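Long-range contacts in DNA sulfur modification protein DndE (Escherichia coli, PDB 4LRV), which takes part in the sulfur (phosphorothioate) modification of the DNA backbone and probably binds DNA, as an assembly of several copies of the chain: residues A8-E14 and K53-L59; Q16-L20 and I102-R106; F36-V40 and A73-L78; F44-P48 and L81-L85. One frame throughout, in Å; residues are numbered along the deposited sequence.

Interaction 1 (A8-E14 and K53-L59)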
loop_
_atom_site.group_PDB
_atom_site.type_symbol
_atom_site.label_atom_id
_atom_site.label_comp_id
_atom_site.label_asym_id
_atom_site.label_seq_id
_atom_site.Cartn_x
_atom_site.Cartn_y
_atom_site.Cartn_z
ATOM N N ALA A 8 3.064 -22.794 -11.473
ATOM C CA ALA A 8 2.285 -22.107 -12.492
ATOM C C ALA A 8 0.792 -22.420 -12.347
ATOM O O ALA A 8 0.421 -23.458 -11.806
ATOM C CB ALA A 8 2.777 -22.496 -13.885
ATOM N N LEU A 9 -0.055 -21.505 -12.816
ATOM C CA LEU A 9 -1.485 -21.761 -12.944
ATOM C C LEU A 9 -1.800 -22.262 -14.356
ATOM O O LEU A 9 -0.903 -22.446 -15.171
ATOM C CB LEU A 9 -2.278 -20.487 -12.635
ATOM C CG LEU A 9 -2.229 -20.109 -11.156
ATOM C CD1 LEU A 9 -2.868 -18.766 -10.902
ATOM C CD2 LEU A 9 -2.904 -21.180 -10.317
ATOM N N SER A 10 -3.070 -22.496 -14.652
ATOM C CA SER A 10 -3.429 -22.862 -16.017
ATOM C C SER A 10 -3.569 -21.601 -16.847
ATOM O O SER A 10 -3.638 -20.485 -16.307
ATOM C CB SER A 10 -4.703 -23.700 -16.066
ATOM O OG SER A 10 -5.815 -22.991 -15.557
ATOM N N ARG A 11 -3.587 -21.780 -18.162
ATOM C CA ARG A 11 -3.796 -20.677 -19.072
ATOM C C ARG A 11 -5.186 -20.097 -18.826
ATOM O O ARG A 11 -5.338 -18.878 -18.644
ATOM C CB ARG A 11 -3.631 -21.149 -20.520
ATOM C CG ARG A 11 -3.961 -20.105 -21.574
ATOM C CD ARG A 11 -2.898 -19.028 -21.659
ATOM N NE ARG A 11 -3.217 -18.080 -22.716
ATOM C CZ ARG A 11 -3.550 -16.805 -22.527
ATOM N NH1 ARG A 11 -3.589 -16.287 -21.298
ATOM N NH2 ARG A 11 -3.833 -16.038 -23.583
ATOM N N GLN A 12 -6.185 -20.977 -18.778
ATOM C CA GLN A 12 -7.564 -20.579 -18.516
ATOM C C GLN A 12 -7.617 -19.628 -17.318
ATOM O O GLN A 12 -8.184 -18.531 -17.418
ATOM C CB GLN A 12 -8.441 -21.817 -18.280
ATOM C CG GLN A 12 -9.909 -21.517 -17.981
ATOM C CD GLN A 12 -10.745 -22.783 -17.764
ATOM O OE1 GLN A 12 -10.799 -23.329 -16.661
ATOM N NE2 GLN A 12 -11.408 -23.248 -18.825
ATOM N N THR A 13 -7.006 -20.040 -16.203
ATOM C CA THR A 13 -6.984 -19.238 -14.976
ATOM C C THR A 13 -6.243 -17.904 -15.111
ATOM O O THR A 13 -6.757 -16.877 -14.680
ATOM C CB THR A 13 -6.375 -20.027 -13.806
ATOM O OG1 THR A 13 -7.247 -21.110 -13.474
ATOM C CG2 THR A 13 -6.169 -19.127 -12.563
ATOM N N GLU A 14 -5.038 -17.928 -15.688
ATOM C CA GLU A 14 -4.238 -16.715 -15.844
ATOM C C GLU A 14 -5.042 -15.645 -16.565
ATOM O O GLU A 14 -5.072 -14.487 -16.144
ATOM C CB GLU A 14 -2.936 -16.984 -16.602
ATOM C CG GLU A 14 -1.715 -17.150 -15.700
ATOM C CD GLU A 14 -0.381 -17.119 -16.467
ATOM O OE1 GLU A 14 -0.403 -17.114 -17.724
ATOM O OE2 GLU A 14 0.689 -17.085 -15.801
ATOM N N LYS A 53 -6.608 -31.389 -16.094
ATOM C CA LYS A 53 -6.341 -29.958 -16.214
ATOM C C LYS A 53 -4.851 -29.647 -16.315
ATOM O O LYS A 53 -4.112 -29.776 -15.342
ATOM C CB LYS A 53 -6.977 -29.189 -15.050
ATOM C CG LYS A 53 -7.091 -27.690 -15.290
ATOM C CD LYS A 53 -7.824 -27.374 -16.601
ATOM C CE LYS A 53 -7.531 -25.948 -17.094
ATOM N NZ LYS A 53 -7.997 -24.884 -16.123
ATOM N N LYS A 54 -4.405 -29.231 -17.494
ATOM C CA LYS A 54 -2.985 -28.953 -17.693
ATOM C C LYS A 54 -2.615 -27.550 -17.196
ATOM O O LYS A 54 -3.286 -26.578 -17.539
ATOM C CB LYS A 54 -2.596 -29.161 -19.161
ATOM C CG LYS A 54 -2.075 -30.582 -19.478
ATOM C CD LYS A 54 -3.110 -31.692 -19.192
ATOM C CE LYS A 54 -2.433 -33.012 -18.810
ATOM N NZ LYS A 54 -3.316 -33.889 -17.972
ATOM N N LEU A 55 -1.564 -27.453 -16.377
ATOM C CA LEU A 55 -1.142 -26.160 -15.844
ATOM C C LEU A 55 -0.194 -25.456 -16.814
ATOM O O LEU A 55 1.024 -25.416 -16.612
ATOM C CB LEU A 55 -0.560 -26.276 -14.425
ATOM C CG LEU A 55 -1.514 -26.834 -13.352
ATOM C CD1 LEU A 55 -0.869 -26.912 -11.974
ATOM C CD2 LEU A 55 -2.779 -26.015 -13.278
ATOM N N ASP A 56 -0.795 -24.886 -17.858
ATOM C CA ASP A 56 -0.067 -24.330 -19.001
ATOM C C ASP A 56 -0.047 -22.800 -19.000
ATOM O O ASP A 56 -0.041 -22.155 -20.051
ATOM C CB ASP A 56 -0.645 -24.866 -20.324
ATOM C CG ASP A 56 -2.159 -24.625 -20.464
ATOM O OD1 ASP A 56 -2.831 -24.251 -19.463
ATOM O OD2 ASP A 56 -2.674 -24.820 -21.597
ATOM N N GLY A 57 -0.027 -22.224 -17.807
ATOM C CA GLY A 57 0.132 -20.786 -17.669
ATOM C C GLY A 57 1.474 -20.336 -18.204
ATOM O O GLY A 57 2.419 -21.114 -18.305
ATOM N N THR A 58 1.535 -19.063 -18.551
ATOM C CA THR A 58 2.718 -18.443 -19.104
ATOM C C THR A 58 3.891 -18.412 -18.122
ATOM O O THR A 58 5.037 -18.619 -18.516
ATOM C CB THR A 58 2.372 -17.009 -19.525
ATOM O OG1 THR A 58 1.215 -17.043 -20.363
ATOM C CG2 THR A 58 3.520 -16.357 -20.267
ATOM N N LEU A 59 3.601 -18.160 -16.848
ATOM C CA LEU A 59 4.639 -17.828 -15.873
ATOM C C LEU A 59 4.794 -18.848 -14.761
ATOM O O LEU A 59 3.808 -19.235 -14.144
ATOM C CB LEU A 59 4.339 -16.458 -15.249
ATOM C CG LEU A 59 4.990 -15.223 -15.872
ATOM C CD1 LEU A 59 5.159 -15.367 -17.385
ATOM C CD2 LEU A 59 4.200 -13.956 -15.521
HETATM O O HOH W 1 -5.509 -23.606 -19.411
#
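D56 OD1 takes two donors: the backbone N of R11 at 2.9 Å, in a nearly straight bond (166°) that arrives from above the carboxylate plane, and water 1, which itself accepts from Q12 N. An acid suits this place, because the first N-H groups of helix 11-23 have no carbonyl one turn earlier to bind, and its negative charge probably also interacts well with the positive end of the helix dipole. S10 is the N-cap: with OG turned between its backbone N and carbonyl carbon (chi1 62°) it accepts from T13 N at 3.2 Å, while K53 NZ donates to S10 OG at 2.9 Å. The long K53 chain, bent at chi2 and chi4, also gives a bond to Q12 OE1, from above the amide plane. Strand 6-7 and helices 11-23 and 28-40 follow the strand-helix-helix order of ribbon-helix-helix proteins, consistent with kinship to the Met repressor. Before the cap, G57 N binds L9 O at 2.8 Å, and L55 CD1 lies 3.7 Å from A8 O. The extended E14 then divides its carboxylate between two backbone groups: OE1 receives T58 N at 2.9 Å, and OE2 receives L59 N on its syn side at 3.3 Å. Beyond them, T58 packs on Y23 of a second subunit.

Interaction 2 (Q16-L20 and I102-R106); sequences QLKKL and IAALR
The flat end of R106 has the Q16 amide at its edge, with the two planes 32° apart, and carries A103 CA over one face, not above its centre but near its border. Q16 CD comes within 3.4 Å of R106 NH1, and the two chains cross at about a right angle. Long chains suit this place: the carbons of Q16 lie along I102, and exposed R106 reaches over from the chain's end. The apolar layer beneath is built round I102, which turns CD1 into the gap between two leucines: it lies 3.8 Å from L17 CD2 and 3.7 Å from L20 CD2. Having CG1 anti to the backbone N (chi1 -157°) sends the longer branch of I102 toward helix 11-23, and CG2 is left beside the Q16 chain. Further along, L20 CD1 and L105 CD1 meet at 4.1 Å, just past the end of helix 87-103. Helix 28-40 lies under this group, with A31 against L17 and L20 and A35 against I102, and L61 of a third subunit packs on L20. Holding the chain's end to helix 11-23 therefore depends mainly on branched apolar carbons, which are indifferent to exact direction, with the Q16 amide and R106 guanidinium close together above them, their bonding left open.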
loop_
_atom_site.group_PDB
_atom_site.type_symbol
_atom_site.label_atom_id
_atom_site.label_comp_id
_atom_site.label_asym_id
_atom_site.label_seq_id
_atom_site.Cartn_x
_atom_site.Cartn_y
_atom_site.Cartn_z
ATOM N N GLN A 16 -8.291 -15.257 -16.774
ATOM C CA GLN A 16 -9.323 -14.682 -15.903
ATOM C C GLN A 16 -8.732 -13.763 -14.838
ATOM O O GLN A 16 -9.339 -12.763 -14.477
ATOM C CB GLN A 16 -10.148 -15.767 -15.234
ATOM C CG GLN A 16 -10.946 -16.647 -16.179
ATOM C CD GLN A 16 -11.628 -17.760 -15.427
ATOM O OE1 GLN A 16 -11.108 -18.881 -15.337
ATOM N NE2 GLN A 16 -12.780 -17.452 -14.840
ATOM N N LEU A 17 -7.548 -14.087 -14.341
ATOM C CA LEU A 17 -6.859 -13.184 -13.419
ATOM C C LEU A 17 -6.568 -11.839 -14.082
ATOM O O LEU A 17 -6.758 -10.790 -13.464
ATOM C CB LEU A 17 -5.577 -13.815 -12.867
ATOM C CG LEU A 17 -5.786 -15.076 -12.021
ATOM C CD1 LEU A 17 -4.463 -15.785 -11.788
ATOM C CD2 LEU A 17 -6.445 -14.745 -10.699
ATOM N N LYS A 18 -6.143 -11.881 -15.345
ATOM C CA LYS A 18 -5.826 -10.691 -16.127
ATOM C C LYS A 18 -7.032 -9.760 -16.291
ATOM O O LYS A 18 -6.884 -8.538 -16.262
ATOM C CB LYS A 18 -5.290 -11.093 -17.509
ATOM C CG LYS A 18 -5.143 -9.916 -18.484
ATOM C CD LYS A 18 -5.099 -10.343 -19.939
ATOM C CE LYS A 18 -5.350 -9.145 -20.850
ATOM N NZ LYS A 18 -5.353 -9.518 -22.301
ATOM N N LYS A 19 -8.215 -10.347 -16.473
ATOM C CA LYS A 19 -9.434 -9.586 -16.748
ATOM C C LYS A 19 -9.940 -8.925 -15.493
ATOM O O LYS A 19 -10.410 -7.801 -15.540
ATOM C CB LYS A 19 -10.523 -10.474 -17.336
ATOM C CG LYS A 19 -10.214 -10.947 -18.731
ATOM C CD LYS A 19 -11.229 -11.969 -19.198
ATOM C CE LYS A 19 -10.691 -12.742 -20.377
ATOM N NZ LYS A 19 -11.709 -12.857 -21.447
ATOM N N LEU A 20 -9.842 -9.635 -14.375
ATOM C CA LEU A 20 -10.169 -9.063 -13.080
ATOM C C LEU A 20 -9.289 -7.843 -12.828
ATOM O O LEU A 20 -9.768 -6.814 -12.376
ATOM C CB LEU A 20 -9.973 -10.094 -11.968
ATOM C CG LEU A 20 -10.214 -9.580 -10.546
ATOM C CD1 LEU A 20 -11.682 -9.199 -10.379
ATOM C CD2 LEU A 20 -9.778 -10.603 -9.504
ATOM N N ILE A 102 -11.843 -17.967 -8.776
ATOM C CA ILE A 102 -11.952 -16.929 -9.816
ATOM C C ILE A 102 -13.091 -17.141 -10.831
ATOM O O ILE A 102 -13.636 -16.170 -11.342
ATOM C CB ILE A 102 -10.602 -16.695 -10.560
ATOM C CG1 ILE A 102 -10.564 -15.302 -11.192
ATOM C CG2 ILE A 102 -10.326 -17.774 -11.602
ATOM C CD1 ILE A 102 -10.184 -14.200 -10.214
ATOM N N ALA A 103 -13.455 -18.393 -11.114
ATOM C CA ALA A 103 -14.618 -18.677 -11.964
ATOM C C ALA A 103 -15.897 -18.105 -11.353
ATOM O O ALA A 103 -16.840 -17.743 -12.059
ATOM C CB ALA A 103 -14.767 -20.168 -12.177
ATOM N N ALA A 104 -15.908 -18.016 -10.028
ATOM C CA ALA A 104 -17.061 -17.544 -9.279
ATOM C C ALA A 104 -17.375 -16.061 -9.530
ATOM O O ALA A 104 -18.109 -15.442 -8.757
ATOM C CB ALA A 104 -16.849 -17.812 -7.787
ATOM N N LEU A 105 -16.821 -15.500 -10.607
ATOM C CA LEU A 105 -17.011 -14.086 -10.931
ATOM C C LEU A 105 -17.501 -13.906 -12.372
ATOM O O LEU A 105 -17.066 -12.995 -13.084
ATOM C CB LEU A 105 -15.718 -13.293 -10.696
ATOM C CG LEU A 105 -14.963 -13.410 -9.356
ATOM C CD1 LEU A 105 -13.596 -12.735 -9.445
ATOM C CD2 LEU A 105 -15.739 -12.848 -8.166
ATOM N N ARG A 106 -18.400 -14.790 -12.797
ATOM C CA ARG A 106 -19.041 -14.674 -14.108
ATOM C C ARG A 106 -20.565 -14.793 -13.973
ATOM O O ARG A 106 -21.058 -15.304 -12.966
ATOM C CB ARG A 106 -18.510 -15.735 -15.089
ATOM C CG ARG A 106 -16.977 -15.894 -15.144
ATOM C CD ARG A 106 -16.564 -16.686 -16.386
ATOM N NE ARG A 106 -15.426 -17.590 -16.181
ATOM C CZ ARG A 106 -15.522 -18.906 -15.964
ATOM N NH1 ARG A 106 -14.426 -19.644 -15.806
ATOM N NH2 ARG A 106 -16.713 -19.496 -15.908
#

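Interaction 3 (F36-V40 and A73-L78); sequences FFRSV and ATELVL
Two helices of the bundle, 28-40 and 71-81, pack here side by side, running in nearly the same direction (29° between the short segments). The axes are 11.9 Å apart, a wide spacing that leaves room for two phenylalanine rings. The F36 ring is held between methyl groups on opposite faces: T74 CG2 makes a CH-pi contact, 4.2 Å from the ring centroid, and V40 CG2 of F36's own helix lies on the other side. With CG anti to the backbone N (chi1 -176°), F36 extends far enough across for its CZ to come 3.8 Å from L78 CG. The same ring also meets W94 and H97 of helix 87-103, so it sits where three helices come together, and a large flat apolar group fits such a junction. F37 lies beside it, presenting one face to F36 CD2 and an edge to V77 CG2, which stands 4.2 Å from F37 CE1. One turn on, V40 and V77 meet tip to tip, their CG1 atoms 3.7 Å apart. T74 serves both rings: its methyl faces that of F36, while OG1, 3.7 Å from F37 CZ, is bonded to T70 O one turn earlier and so brings no unmet polar group into the core. A fourth subunit continues the apolar layer, its F37 packing on A73 and its L76 on V40.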
loop_
_atom_site.group_PDB
_atom_site.type_symbol
_atom_site.label_atom_id
_atom_site.label_comp_id
_atom_site.label_asym_id
_atom_site.label_seq_id
_atom_site.Cartn_x
_atom_site.Cartn_y
_atom_site.Cartn_z
ATOM N N PHE A 36 -8.250 -18.374 -4.173
ATOM C CA PHE A 36 -7.996 -19.550 -3.342
ATOM C C PHE A 36 -8.887 -19.588 -2.098
ATOM O O PHE A 36 -9.551 -20.594 -1.840
ATOM C CB PHE A 36 -6.515 -19.647 -2.935
ATOM C CG PHE A 36 -6.178 -20.895 -2.155
ATOM C CD1 PHE A 36 -6.038 -22.114 -2.797
ATOM C CD2 PHE A 36 -6.010 -20.848 -0.773
ATOM C CE1 PHE A 36 -5.739 -23.269 -2.084
ATOM C CE2 PHE A 36 -5.707 -22.005 -0.045
ATOM C CZ PHE A 36 -5.575 -23.215 -0.709
ATOM N N PHE A 37 -8.900 -18.497 -1.332
ATOM C CA PHE A 37 -9.654 -18.486 -0.071
ATOM C C PHE A 37 -11.173 -18.413 -0.231
ATOM O O PHE A 37 -11.896 -18.899 0.630
ATOM C CB PHE A 37 -9.142 -17.423 0.904
ATOM C CG PHE A 37 -7.799 -17.747 1.491
ATOM C CD1 PHE A 37 -7.613 -18.912 2.224
ATOM C CD2 PHE A 37 -6.718 -16.902 1.292
ATOM C CE1 PHE A 37 -6.376 -19.237 2.749
ATOM C CE2 PHE A 37 -5.471 -17.209 1.815
ATOM C CZ PHE A 37 -5.297 -18.382 2.551
ATOM N N ARG A 38 -11.667 -17.834 -1.321
ATOM C CA ARG A 38 -13.106 -17.812 -1.492
ATOM C C ARG A 38 -13.562 -19.188 -1.973
ATOM O O ARG A 38 -14.674 -19.626 -1.710
ATOM C CB ARG A 38 -13.575 -16.645 -2.388
ATOM C CG ARG A 38 -13.770 -16.949 -3.864
ATOM C CD ARG A 38 -14.660 -15.891 -4.526
ATOM N NE ARG A 38 -14.098 -14.541 -4.431
ATOM C CZ ARG A 38 -13.387 -13.940 -5.390
ATOM N NH1 ARG A 38 -13.129 -14.560 -6.539
ATOM N NH2 ARG A 38 -12.920 -12.707 -5.198
ATOM N N SER A 39 -12.667 -19.887 -2.645
ATOM C CA SER A 39 -12.933 -21.240 -3.076
ATOM C C SER A 39 -12.927 -22.202 -1.884
ATOM O O SER A 39 -13.833 -23.013 -1.692
ATOM C CB SER A 39 -11.878 -21.647 -4.081
ATOM O OG SER A 39 -12.149 -22.926 -4.573
ATOM N N VAL A 40 -11.893 -22.083 -1.073
ATOM C CA VAL A 40 -11.646 -23.003 0.025
ATOM C C VAL A 40 -12.657 -22.882 1.190
ATOM O O VAL A 40 -12.869 -23.845 1.922
ATOM C CB VAL A 40 -10.170 -22.873 0.443
ATOM C CG1 VAL A 40 -9.982 -22.645 1.923
ATOM C CG2 VAL A 40 -9.354 -24.027 -0.124
ATOM N N ALA A 73 -0.431 -19.653 6.030
ATOM C CA ALA A 73 -1.854 -19.931 6.066
ATOM C C ALA A 73 -2.256 -20.853 4.919
ATOM O O ALA A 73 -2.869 -21.894 5.145
ATOM C CB ALA A 73 -2.648 -18.634 6.003
ATOM N N THR A 74 -1.908 -20.464 3.691
ATOM C CA THR A 74 -2.198 -21.272 2.515
ATOM C C THR A 74 -1.687 -22.704 2.693
ATOM O O THR A 74 -2.466 -23.655 2.587
ATOM C CB THR A 74 -1.603 -20.659 1.212
ATOM O OG1 THR A 74 -2.081 -19.321 1.043
ATOM C CG2 THR A 74 -2.000 -21.494 0.000
ATOM N N GLU A 75 -0.394 -22.851 2.976
ATOM C CA GLU A 75 0.194 -24.180 3.143
ATOM C C GLU A 75 -0.475 -24.992 4.253
ATOM O O GLU A 75 -0.503 -26.214 4.181
ATOM C CB GLU A 75 1.718 -24.122 3.350
ATOM C CG GLU A 75 2.482 -23.461 2.196
ATOM C CD GLU A 75 3.835 -24.115 1.911
ATOM O OE1 GLU A 75 4.872 -23.618 2.411
ATOM O OE2 GLU A 75 3.863 -25.133 1.179
ATOM N N LEU A 76 -1.028 -24.322 5.264
ATOM C CA LEU A 76 -1.675 -25.027 6.378
ATOM C C LEU A 76 -3.066 -25.496 5.971
ATOM O O LEU A 76 -3.490 -26.602 6.298
ATOM C CB LEU A 76 -1.733 -24.153 7.635
ATOM C CG LEU A 76 -2.029 -24.760 9.024
ATOM C CD1 LEU A 76 -3.452 -24.559 9.439
ATOM C CD2 LEU A 76 -1.623 -26.219 9.168
ATOM N N VAL A 77 -3.770 -24.652 5.233
ATOM C CA VAL A 77 -5.051 -25.043 4.674
ATOM C C VAL A 77 -4.894 -26.249 3.733
ATOM O O VAL A 77 -5.615 -27.240 3.855
ATOM C CB VAL A 77 -5.719 -23.874 3.949
ATOM C CG1 VAL A 77 -6.956 -24.356 3.206
ATOM C CG2 VAL A 77 -6.081 -22.792 4.944
ATOM N N LEU A 78 -3.934 -26.166 2.818
ATOM C CA LEU A 78 -3.680 -27.260 1.880
ATOM C C LEU A 78 -3.312 -28.566 2.589
ATOM O O LEU A 78 -3.702 -29.657 2.162
ATOM C CB LEU A 78 -2.593 -26.871 0.869
ATOM C CG LEU A 78 -3.089 -26.035 -0.304
ATOM C CD1 LEU A 78 -1.908 -25.469 -1.081
ATOM C CD2 LEU A 78 -4.012 -26.855 -1.219
#

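Interaction 4 (F44-P48 and L81-L85); sequences FRYSP and LYPQL
Y82 has CG beside its backbone N (chi1 -56°), and Y46 has CG on the side away from its own N (chi1 175°). Y82 thus points its phenol at the Y46 backbone, while the Y46 ring turns so that Y82 CE1 lies at its edge, near its plane. Y46 N donates to Y82 OH at 2.8 Å (148°), a bond to be taken with caution, because the hydroxyl is modelled too close to another atom. Near the plane of the Y82 ring, CE1 also comes 3.4 Å from Y46 O. Tyrosine suits this position, filling space beside the loop while its hydroxyl reaches the backbone. R45 bends at chi2, which lays its guanidinium across L81: one face looks on L81 CD1, and NE is 3.4 Å from L81 CD2. The charged end is held by oxygens of its own loop, NH1 donating to F44 O at 2.7 Å and also to S42 O. Beyond Y82 a type I beta turn, with P83 fitting its second position, brings L85 back to the loop. There L85 CD1 meets Y46 CD1 at 4.0 Å and L85 CD2 meets P48 CG at 4.3 Å. Y46 OH itself bonds to D51. The loops that leave helices 28-40 and 71-81 thus join mainly through carbon contacts and an arginine laid on a leucine, with one probable bond from a backbone N-H to a phenol.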
loop_
_atom_site.group_PDB
_atom_site.type_symbol
_atom_site.label_atom_id
_atom_site.label_comp_id
_atom_site.label_asym_id
_atom_site.label_seq_id
_atom_site.Cartn_x
_atom_site.Cartn_y
_atom_site.Cartn_z
ATOM N N PHE A 44 -16.447 -26.528 -3.019
ATOM C CA PHE A 44 -15.507 -27.090 -3.959
ATOM C C PHE A 44 -14.355 -27.791 -3.231
ATOM O O PHE A 44 -13.880 -27.313 -2.211
ATOM C CB PHE A 44 -14.976 -26.023 -4.915
ATOM C CG PHE A 44 -13.962 -26.547 -5.880
ATOM C CD1 PHE A 44 -14.359 -27.076 -7.098
ATOM C CD2 PHE A 44 -12.608 -26.545 -5.552
ATOM C CE1 PHE A 44 -13.423 -27.576 -7.990
ATOM C CE2 PHE A 44 -11.669 -27.049 -6.429
ATOM C CZ PHE A 44 -12.077 -27.567 -7.654
ATOM N N ARG A 45 -13.948 -28.942 -3.761
ATOM C CA ARG A 45 -12.797 -29.679 -3.270
ATOM C C ARG A 45 -12.119 -30.372 -4.438
ATOM O O ARG A 45 -12.773 -31.010 -5.274
ATOM C CB ARG A 45 -13.193 -30.728 -2.231
ATOM C CG ARG A 45 -13.582 -30.202 -0.852
ATOM C CD ARG A 45 -12.418 -29.536 -0.141
ATOM N NE ARG A 45 -12.799 -29.074 1.191
ATOM C CZ ARG A 45 -13.425 -27.926 1.454
ATOM N NH1 ARG A 45 -13.766 -27.098 0.473
ATOM N NH2 ARG A 45 -13.725 -27.609 2.707
ATOM N N TYR A 46 -10.804 -30.240 -4.497
ATOM C CA TYR A 46 -10.022 -30.982 -5.457
ATOM C C TYR A 46 -10.070 -32.481 -5.146
ATOM O O TYR A 46 -10.139 -32.887 -3.989
ATOM C CB TYR A 46 -8.574 -30.487 -5.467
ATOM C CG TYR A 46 -7.669 -31.295 -6.368
ATOM C CD1 TYR A 46 -6.966 -32.391 -5.873
ATOM C CD2 TYR A 46 -7.535 -30.978 -7.716
ATOM C CE1 TYR A 46 -6.140 -33.139 -6.692
ATOM C CE2 TYR A 46 -6.709 -31.728 -8.550
ATOM C CZ TYR A 46 -6.011 -32.802 -8.030
ATOM O OH TYR A 46 -5.189 -33.555 -8.840
ATOM N N SER A 47 -10.015 -33.293 -6.193
ATOM C CA SER A 47 -9.856 -34.724 -6.038
ATOM C C SER A 47 -9.063 -35.244 -7.244
ATOM O O SER A 47 -9.393 -34.923 -8.380
ATOM C CB SER A 47 -11.219 -35.406 -5.917
ATOM O OG SER A 47 -11.078 -36.709 -5.395
ATOM N N PRO A 48 -8.024 -36.060 -6.997
ATOM C CA PRO A 48 -7.065 -36.367 -8.062
ATOM C C PRO A 48 -7.635 -37.249 -9.163
ATOM O O PRO A 48 -7.180 -37.181 -10.305
ATOM C CB PRO A 48 -5.929 -37.085 -7.321
ATOM C CG PRO A 48 -6.598 -37.726 -6.147
ATOM C CD PRO A 48 -7.765 -36.841 -5.770
ATOM N N LEU A 81 -6.660 -29.876 4.206
ATOM C CA LEU A 81 -7.653 -30.314 3.231
ATOM C C LEU A 81 -7.158 -31.490 2.427
ATOM O O LEU A 81 -7.972 -32.287 1.972
ATOM C CB LEU A 81 -8.062 -29.190 2.277
ATOM C CG LEU A 81 -8.809 -27.965 2.807
ATOM C CD1 LEU A 81 -8.881 -26.927 1.709
ATOM C CD2 LEU A 81 -10.190 -28.335 3.274
ATOM N N TYR A 82 -5.836 -31.607 2.274
ATOM C CA TYR A 82 -5.229 -32.595 1.371
ATOM C C TYR A 82 -4.070 -33.422 1.982
ATOM O O TYR A 82 -2.979 -33.514 1.410
ATOM C CB TYR A 82 -4.832 -31.904 0.055
ATOM C CG TYR A 82 -6.016 -31.217 -0.585
ATOM C CD1 TYR A 82 -7.012 -31.961 -1.214
ATOM C CD2 TYR A 82 -6.176 -29.838 -0.510
ATOM C CE1 TYR A 82 -8.121 -31.348 -1.777
ATOM C CE2 TYR A 82 -7.292 -29.216 -1.056
ATOM C CZ TYR A 82 -8.253 -29.978 -1.693
ATOM O OH TYR A 82 -9.362 -29.391 -2.244
ATOM N N PRO A 83 -4.329 -34.074 3.129
ATOM C CA PRO A 83 -3.265 -34.729 3.911
ATOM C C PRO A 83 -2.508 -35.818 3.152
ATOM O O PRO A 83 -1.292 -36.006 3.369
ATOM C CB PRO A 83 -4.015 -35.328 5.116
ATOM C CG PRO A 83 -5.460 -35.395 4.711
ATOM C CD PRO A 83 -5.665 -34.258 3.731
ATOM N N GLN A 84 -3.212 -36.510 2.259
ATOM C CA GLN A 84 -2.636 -37.654 1.545
ATOM C C GLN A 84 -1.970 -37.315 0.209
ATOM O O GLN A 84 -1.368 -38.187 -0.410
ATOM C CB GLN A 84 -3.688 -38.767 1.346
ATOM C CG GLN A 84 -4.096 -39.498 2.624
ATOM C CD GLN A 84 -2.922 -40.174 3.328
ATOM O OE1 GLN A 84 -2.614 -39.861 4.474
ATOM N NE2 GLN A 84 -2.270 -41.105 2.642
ATOM N N LEU A 85 -2.063 -36.064 -0.230
ATOM C CA LEU A 85 -1.543 -35.693 -1.551
ATOM C C LEU A 85 -0.036 -35.430 -1.535
ATOM O O LEU A 85 0.507 -34.921 -0.549
ATOM C CB LEU A 85 -2.296 -34.482 -2.118
ATOM C CG LEU A 85 -3.805 -34.626 -2.361
ATOM C CD1 LEU A 85 -4.396 -33.376 -3.025
ATOM C CD2 LEU A 85 -4.074 -35.833 -3.213
#

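In the fold
Interaction 3 is the buried core contact, built of carbon contacts apart from one threonine hydroxyl that bonds within its own helix; the other three are only partly buried. Interactions 1 and 2 share helix 11-23, the first at its polar N-terminal end and the second on a later apolar turn, and they touch where L9 packs on L17. Interaction 4 continues interaction 3 past the ends of the same helices, 28-40 and 71-81, through V40 on L81, and adds to ring packing loop contacts and a probable bond to a backbone N-H. R38 links interaction 3 to interaction 2 by lying against L105. Hydrogen bonds are thus concentrated where loops meet helix starts or each other, and side-chain carbon where helices pack.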